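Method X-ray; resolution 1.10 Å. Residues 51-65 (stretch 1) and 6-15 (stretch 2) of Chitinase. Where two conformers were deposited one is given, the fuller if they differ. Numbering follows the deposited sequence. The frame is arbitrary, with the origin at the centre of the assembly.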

ATOM      1  N   ILE A  51      -7.084   0.035 -12.449  1.00 12.52           N
ATOM      2  CA  ILE A  51      -7.915   1.076 -11.857  1.00 12.04           C
ATOM      3  C   ILE A  51      -7.202   1.763 -10.702  1.00 10.82           C
ATOM      4  O   ILE A  51      -7.449   2.940 -10.426  1.00 11.14           O
ATOM      5  CB  ILE A  51      -9.269   0.498 -11.415  1.00 15.70           C
ATOM      6  CG1 ILE A  51     -10.210   1.633 -10.978  1.00 20.98           C
ATOM      7  CG2 ILE A  51      -9.077  -0.508 -10.284  1.00 17.72           C
ATOM      8  CD1 ILE A  51     -11.632   1.432 -11.291  1.00 23.41           C
ATOM      9  N   LEU A  52      -6.320   1.043  -9.994  1.00  9.59           N
ATOM     10  CA  LEU A  52      -5.638   1.627  -8.846  1.00  9.09           C
ATOM     11  C   LEU A  52      -4.725   2.773  -9.235  1.00  9.28           C
ATOM     12  O   LEU A  52      -4.333   3.549  -8.361  1.00 10.63           O
ATOM     13  CB  LEU A  52      -4.827   0.563  -8.113  1.00  9.27           C
ATOM     14  CG  LEU A  52      -5.634  -0.610  -7.551  1.00  9.71           C
ATOM     15  CD1 LEU A  52      -4.697  -1.645  -6.967  1.00 11.22           C
ATOM     16  CD2 LEU A  52      -6.653  -0.138  -6.509  1.00 12.67           C
ATOM     17  N   ASP A  53      -4.349   2.875 -10.509  1.00  9.80           N
ATOM     18  CA  ASP A  53      -3.509   3.958 -11.000  1.00 11.33           C
ATOM     19  C   ASP A  53      -4.303   5.149 -11.513  1.00 12.24           C
ATOM     20  O   ASP A  53      -3.694   6.147 -11.895  1.00 14.86           O
ATOM     21  CB  ASP A  53      -2.626   3.470 -12.156  1.00 12.89           C
ATOM     22  CG  ASP A  53      -1.690   2.343 -11.773  1.00 15.24           C
ATOM     23  OD1 ASP A  53      -1.139   2.369 -10.669  1.00 15.73           O
ATOM     24  OD2 ASP A  53      -1.465   1.439 -12.620  1.00 18.17           O
ATOM     25  N   ASP A  54      -5.627   5.073 -11.544  1.00 11.41           N
ATOM     26  CA  ASP A  54      -6.447   6.086 -12.200  1.00 12.37           C
ATOM     27  C   ASP A  54      -6.752   7.201 -11.210  1.00 11.90           C
ATOM     28  O   ASP A  54      -7.669   7.093 -10.390  1.00 13.24           O
ATOM     29  CB  ASP A  54      -7.728   5.451 -12.723  1.00 13.72           C
ATOM     30  CG  ASP A  54      -8.580   6.410 -13.511  1.00 17.48           C
ATOM     31  OD1 ASP A  54      -8.263   7.612 -13.540  1.00 17.69           O
ATOM     32  OD2 ASP A  54      -9.567   5.933 -14.084  1.00 20.48           O
ATOM     33  N   ASN A  55      -6.008   8.294 -11.304  1.00 12.24           N
ATOM     34  CA  ASN A  55      -6.172   9.420 -10.393  1.00 13.61           C
ATOM     35  C   ASN A  55      -7.372  10.292 -10.728  1.00 16.03           C
ATOM     36  O   ASN A  55      -7.682  11.204  -9.957  1.00 20.05           O
ATOM     37  CB  ASN A  55      -4.898  10.262 -10.340  1.00 14.75           C
ATOM     38  CG  ASN A  55      -3.742   9.501  -9.750  1.00 16.49           C
ATOM     39  OD1 ASN A  55      -3.872   8.833  -8.727  1.00 19.91           O
ATOM     40  ND2 ASN A  55      -2.622   9.557 -10.409  1.00 18.29           N
ATOM     41  N   SER A  56      -8.061  10.040 -11.833  1.00 15.25           N
ATOM     42  CA  SER A  56      -9.262  10.799 -12.151  1.00 16.71           C
ATOM     43  C   SER A  56     -10.460  10.353 -11.328  1.00 15.71           C
ATOM     44  O   SER A  56     -11.457  11.083 -11.251  1.00 16.98           O
ATOM     45  CB  SER A  56      -9.578  10.693 -13.639  1.00 20.86           C
ATOM     46  OG  SER A  56     -10.174   9.451 -13.978  1.00 23.38           O
ATOM     47  N   LYS A  57     -10.380   9.186 -10.701  1.00 13.74           N
ATOM     48  CA  LYS A  57     -11.475   8.712  -9.879  1.00 13.22           C
ATOM     49  C   LYS A  57     -11.499   9.490  -8.567  1.00 12.34           C
ATOM     50  O   LYS A  57     -10.454   9.942  -8.082  1.00 13.22           O
ATOM     51  CB  LYS A  57     -11.308   7.230  -9.563  1.00 14.18           C
ATOM     52  CG  LYS A  57     -11.318   6.289 -10.760  1.00 16.76           C
ATOM     53  CD  LYS A  57     -12.721   6.093 -11.289  1.00 19.58           C
ATOM     54  CE  LYS A  57     -12.749   5.302 -12.593  1.00 24.02           C
ATOM     55  NZ  LYS A  57     -12.463   6.151 -13.784  1.00 27.76           N
ATOM     56  N   PRO A  58     -12.676   9.628  -7.947  1.00 11.60           N
ATOM     57  CA  PRO A  58     -12.772  10.346  -6.655  1.00 12.01           C
ATOM     58  C   PRO A  58     -12.374   9.448  -5.490  1.00 11.12           C
ATOM     59  O   PRO A  58     -13.198   8.997  -4.690  1.00 13.40           O
ATOM     60  CB  PRO A  58     -14.249  10.765  -6.624  1.00 13.93           C
ATOM     61  CG  PRO A  58     -14.940   9.694  -7.372  1.00 14.25           C
ATOM     62  CD  PRO A  58     -14.014   9.309  -8.491  1.00 12.37           C
ATOM     63  N   TRP A  59     -11.078   9.165  -5.401  1.00 11.54           N
ATOM     64  CA  TRP A  59     -10.568   8.332  -4.329  1.00 11.21           C
ATOM     65  C   TRP A  59     -10.768   9.046  -2.999  1.00 12.12           C
ATOM     66  O   TRP A  59     -10.357  10.200  -2.857  1.00 14.19           O
ATOM     67  CB  TRP A  59      -9.065   8.051  -4.522  1.00 11.06           C
ATOM     68  CG  TRP A  59      -8.815   7.137  -5.677  1.00 10.62           C
ATOM     69  CD1 TRP A  59      -8.346   7.471  -6.908  1.00 11.54           C
ATOM     70  CD2 TRP A  59      -9.041   5.722  -5.707  1.00  9.42           C
ATOM     71  NE1 TRP A  59      -8.260   6.356  -7.700  1.00 12.15           N
ATOM     72  CE2 TRP A  59      -8.691   5.269  -6.991  1.00 10.83           C
ATOM     73  CE3 TRP A  59      -9.504   4.793  -4.770  1.00 10.24           C
ATOM     74  CZ2 TRP A  59      -8.792   3.935  -7.362  1.00 12.09           C
ATOM     75  CZ3 TRP A  59      -9.603   3.457  -5.144  1.00 10.94           C
ATOM     76  CH2 TRP A  59      -9.257   3.048  -6.424  1.00 12.16           C
ATOM     77  N   PRO A  60     -11.329   8.392  -1.994  1.00 12.24           N
ATOM     78  CA  PRO A  60     -11.421   9.020  -0.675  1.00 13.55           C
ATOM     79  C   PRO A  60     -10.054   9.212  -0.051  1.00 12.54           C
ATOM     80  O   PRO A  60      -9.136   8.435  -0.268  1.00 13.71           O
ATOM     81  CB  PRO A  60     -12.251   8.009   0.131  1.00 16.06           C
ATOM     82  CG  PRO A  60     -12.963   7.190  -0.868  1.00 15.85           C
ATOM     83  CD  PRO A  60     -12.047   7.108  -2.039  1.00 13.18           C
ATOM     84  N   THR A  61      -9.934  10.253   0.750  1.00 12.51           N
ATOM     85  CA  THR A  61      -8.703  10.518   1.475  1.00 12.92           C
ATOM     86  C   THR A  61      -8.935  10.353   2.967  1.00 13.13           C
ATOM     87  O   THR A  61     -10.057  10.528   3.462  1.00 17.93           O
ATOM     88  CB  THR A  61      -8.179  11.933   1.199  1.00 17.02           C
ATOM     89  OG1 THR A  61      -9.140  12.900   1.610  1.00 19.38           O
ATOM     90  CG2 THR A  61      -7.864  12.126  -0.278  1.00 18.55           C
ATOM     91  N   THR A  62      -7.867  10.021   3.681  1.00 10.78           N
ATOM     92  CA  THR A  62      -7.901   9.900   5.127  1.00 10.51           C
ATOM     93  C   THR A  62      -7.074  11.016   5.742  1.00 10.04           C
ATOM     94  O   THR A  62      -5.935  11.250   5.335  1.00 10.49           O
ATOM     95  CB  THR A  62      -7.339   8.546   5.545  1.00 12.40           C
ATOM     96  OG1 THR A  62      -8.065   7.514   4.885  1.00 14.70           O
ATOM     97  CG2 THR A  62      -7.436   8.342   7.048  1.00 13.10           C
ATOM     98  N   GLU A  63      -7.638  11.683   6.736  1.00 10.73           N
ATOM     99  CA  GLU A  63      -6.923  12.720   7.466  1.00 11.48           C
ATOM    100  C   GLU A  63      -6.039  12.068   8.518  1.00 11.41           C
ATOM    101  O   GLU A  63      -6.510  11.263   9.333  1.00 14.03           O
ATOM    102  CB  GLU A  63      -7.910  13.658   8.155  1.00 16.77           C
ATOM    103  CG  GLU A  63      -8.758  14.470   7.179  1.00 25.95           C
ATOM    104  CD  GLU A  63      -9.847  15.291   7.845  1.00 34.99           C
ATOM    105  OE1 GLU A  63      -9.851  15.408   9.091  1.00 38.25           O
ATOM    106  OE2 GLU A  63     -10.703  15.825   7.111  1.00 37.77           O
ATOM    107  N   ILE A  64      -4.758  12.415   8.509  1.00 10.32           N
ATOM    108  CA  ILE A  64      -3.788  11.840   9.431  1.00 10.49           C
ATOM    109  C   ILE A  64      -2.872  12.948   9.934  1.00 10.49           C
ATOM    110  O   ILE A  64      -2.854  14.059   9.411  1.00 11.97           O
ATOM    111  CB  ILE A  64      -2.946  10.708   8.786  1.00 10.97           C
ATOM    112  CG1 ILE A  64      -2.128  11.232   7.607  1.00 10.96           C
ATOM    113  CG2 ILE A  64      -3.832   9.544   8.364  1.00 12.67           C
ATOM    114  CD1 ILE A  64      -1.061  10.273   7.153  1.00 12.49           C
ATOM    115  N   ALA A  65      -2.092  12.614  10.950  1.00 10.76           N
ATOM    116  CA  ALA A  65      -1.049  13.471  11.483  1.00 10.55           C
ATOM    117  C   ALA A  65       0.283  13.174  10.784  1.00  9.68           C
ATOM    118  O   ALA A  65       0.399  12.240   9.993  1.00 11.63           O
ATOM    119  CB  ALA A  65      -0.942  13.237  12.981  1.00 12.43           C
TER
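Stretch 2 6-15: DPPSRQALCA

Stretch 2 (Asp6 to Ala15) packs against stretch 1 as a loop running into a helix, burying 586 Å² in all. Asp6 to Ser9 lead in, with a cis peptide bond before Pro7; the helix covers Arg10 to Ala15, and Ser9 OG caps it by accepting from Ala12 N at 3.2 Å. The nearest CA pairs are Leu52–Arg10 (6.5 Å), Pro60–Leu13 (8.0 Å) and Thr62–Pro7 (6.5 Å), so the start of stretch 1 meets the helix and its closing strand, Thr62 to Ile64, meets the loop. Leu52, in a 3-10 segment, turns the end of its side chain to the helix, CD2 lying 3.9 Å from Arg10 CB, while its carbonyl O accepts from Arg10 NH1 at 2.8 Å. The chain then makes a type I turn from Asp54 to Lys57, braced by the salt bridge Lys57 NZ–Asp54 OD2 (2.9 Å). From this turn Asn55 OD1 accepts from both Arg10 NH1 (3.1 Å) and Arg10 NH2 (3.0 Å). Leu52 O and Asn55 OD1 thus hold the guanidinium at its edge, leaving a face free to lie flat on Trp59: centres are 4.0 Å apart and planes at 7°. The extended Arg10 side chain (chi1 m, chi2 and chi3 t) runs along the indole, CB 3.6 Å from Trp59 CZ3. Trp59 NE1 donates to Asp54 O at 2.9 Å, tying the ring to the turn, and Cys14 SG meets the ring edge, 3.8 Å from Trp59 CH2. Next, Pro60 CD touches Leu13 CD1 at 4.1 Å, one helical turn after Arg10. Thr61 points away, but Thr62 points toward stretch 2, CG2 lying 4.1 Å from Pro7 CB and OG1 3.5 Å from Pro8 CD. Glu63 is out of reach; Ile64 again points inward, CG2 4.4 Å from Pro7 CB, following the alternation of the strand.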

ATOM      1  N   ASP A   6      -5.094   0.401   7.352  1.00  9.66           N
ATOM      2  CA  ASP A   6      -5.250   1.645   8.084  0.80 10.67           C
ATOM      3  C   ASP A   6      -3.928   2.415   8.044  1.00 10.83           C
ATOM      4  O   ASP A   6      -2.900   1.886   8.400  1.00 12.37           O
ATOM      5  CB  ASP A   6      -5.644   1.370   9.523  0.80 14.70           C
ATOM      6  CG  ASP A   6      -5.965   2.635  10.271  0.80 19.72           C
ATOM      7  OD1 ASP A   6      -6.728   3.454   9.730  0.80 22.80           O
ATOM      8  OD2 ASP A   6      -5.448   2.813  11.390  0.80 23.53           O
ATOM      9  N   PRO A   7      -3.937   3.668   7.554  1.00 10.27           N
ATOM     10  CA  PRO A   7      -5.022   4.298   6.806  1.00 10.05           C
ATOM     11  C   PRO A   7      -5.322   3.437   5.586  1.00  9.06           C
ATOM     12  O   PRO A   7      -4.428   2.802   5.038  1.00 10.42           O
ATOM     13  CB  PRO A   7      -4.445   5.660   6.407  1.00 12.40           C
ATOM     14  CG  PRO A   7      -3.016   5.575   6.563  1.00 15.24           C
ATOM     15  CD  PRO A   7      -2.695   4.461   7.497  1.00 12.05           C
ATOM     16  N   PRO A   8      -6.574   3.389   5.149  1.00  9.16           N
ATOM     17  CA  PRO A   8      -6.920   2.414   4.109  1.00  9.25           C
ATOM     18  C   PRO A   8      -6.253   2.711   2.782  1.00  8.68           C
ATOM     19  O   PRO A   8      -6.257   3.839   2.292  1.00 10.19           O
ATOM     20  CB  PRO A   8      -8.442   2.526   4.001  1.00 11.44           C
ATOM     21  CG  PRO A   8      -8.782   3.807   4.608  1.00 14.72           C
ATOM     22  CD  PRO A   8      -7.772   4.071   5.668  1.00 11.12           C
ATOM     23  N   SER A   9      -5.714   1.660   2.173  1.00  7.64           N
ATOM     24  CA  SER A   9      -5.217   1.726   0.817  1.00  7.24           C
ATOM     25  C   SER A   9      -6.372   1.814  -0.185  1.00  6.94           C
ATOM     26  O   SER A   9      -7.534   1.536   0.118  1.00  7.59           O
ATOM     27  CB  SER A   9      -4.372   0.493   0.520  1.00  7.86           C
ATOM     28  OG  SER A   9      -5.137  -0.688   0.709  1.00  9.01           O
ATOM     29  N   ARG A  10      -6.021   2.157  -1.424  1.00  6.77           N
ATOM     30  CA  ARG A  10      -7.008   2.180  -2.495  1.00  6.54           C
ATOM     31  C   ARG A  10      -7.716   0.833  -2.614  1.00  6.72           C
ATOM     32  O   ARG A  10      -8.946   0.784  -2.721  1.00  7.90           O
ATOM     33  CB  ARG A  10      -6.360   2.622  -3.813  1.00  6.77           C
ATOM     34  CG  ARG A  10      -5.939   4.086  -3.809  1.00  7.50           C
ATOM     35  CD  ARG A  10      -5.442   4.539  -5.158  1.00  7.69           C
ATOM     36  NE  ARG A  10      -5.071   5.944  -5.101  1.00  8.58           N
ATOM     37  CZ  ARG A  10      -4.636   6.663  -6.116  1.00 10.02           C
ATOM     38  NH1 ARG A  10      -4.494   6.135  -7.310  1.00 10.98           N
ATOM     39  NH2 ARG A  10      -4.356   7.932  -5.899  1.00 12.55           N
ATOM     40  N   GLN A  11      -6.969  -0.265  -2.559  1.00  7.01           N
ATOM     41  CA  GLN A  11      -7.605  -1.572  -2.666  1.00  7.34           C
ATOM     42  C   GLN A  11      -8.488  -1.865  -1.458  1.00  7.81           C
ATOM     43  O   GLN A  11      -9.529  -2.509  -1.604  1.00  8.49           O
ATOM     44  CB  GLN A  11      -6.589  -2.695  -2.934  1.00  8.21           C
ATOM     45  CG  GLN A  11      -5.405  -2.798  -1.988  1.00  8.50           C
ATOM     46  CD  GLN A  11      -4.180  -2.129  -2.557  1.00  7.82           C
ATOM     47  OE1 GLN A  11      -4.204  -0.937  -2.863  1.00  8.81           O
ATOM     48  NE2 GLN A  11      -3.120  -2.888  -2.745  1.00  8.69           N
ATOM     49  N   ALA A  12      -8.084  -1.420  -0.260  1.00  7.55           N
ATOM     50  CA  ALA A  12      -8.933  -1.597   0.919  1.00  8.11           C
ATOM     51  C   ALA A  12     -10.266  -0.882   0.772  1.00  8.28           C
ATOM     52  O   ALA A  12     -11.313  -1.414   1.156  1.00  9.68           O
ATOM     53  CB  ALA A  12      -8.226  -1.072   2.163  1.00  8.93           C
ATOM     54  N   LEU A  13     -10.247   0.325   0.217  1.00  7.81           N
ATOM     55  CA  LEU A  13     -11.473   1.095   0.048  1.00  8.26           C
ATOM     56  C   LEU A  13     -12.389   0.433  -0.961  1.00  8.33           C
ATOM     57  O   LEU A  13     -13.611   0.404  -0.777  1.00 10.36           O
ATOM     58  CB  LEU A  13     -11.124   2.518  -0.364  1.00  9.06           C
ATOM     59  CG  LEU A  13     -10.416   3.317   0.734  1.00 10.23           C
ATOM     60  CD1 LEU A  13      -9.761   4.553   0.155  1.00 13.24           C
ATOM     61  CD2 LEU A  13     -11.342   3.693   1.841  1.00 13.18           C
ATOM     62  N   CYS A  14     -11.824  -0.111  -2.029  1.00  8.32           N
ATOM     63  CA  CYS A  14     -12.619  -0.878  -2.975  1.00  8.79           C
ATOM     64  C   CYS A  14     -13.273  -2.073  -2.274  1.00  9.87           C
ATOM     65  O   CYS A  14     -14.472  -2.324  -2.433  1.00 11.24           O
ATOM     66  CB  CYS A  14     -11.742  -1.360  -4.136  1.00  9.18           C
ATOM     67  SG  CYS A  14     -11.195  -0.052  -5.239  1.00 10.48           S
ATOM     68  N   ALA A  15     -12.486  -2.838  -1.518  1.00  9.08           N
ATOM     69  CA  ALA A  15     -12.968  -4.072  -0.908  1.00 10.49           C
ATOM     70  C   ALA A  15     -13.992  -3.802   0.185  1.00 10.60           C
ATOM     71  O   ALA A  15     -14.828  -4.662   0.472  1.00 12.64           O
ATOM     72  CB  ALA A  15     -11.782  -4.868  -0.366  1.00 12.07           C
TER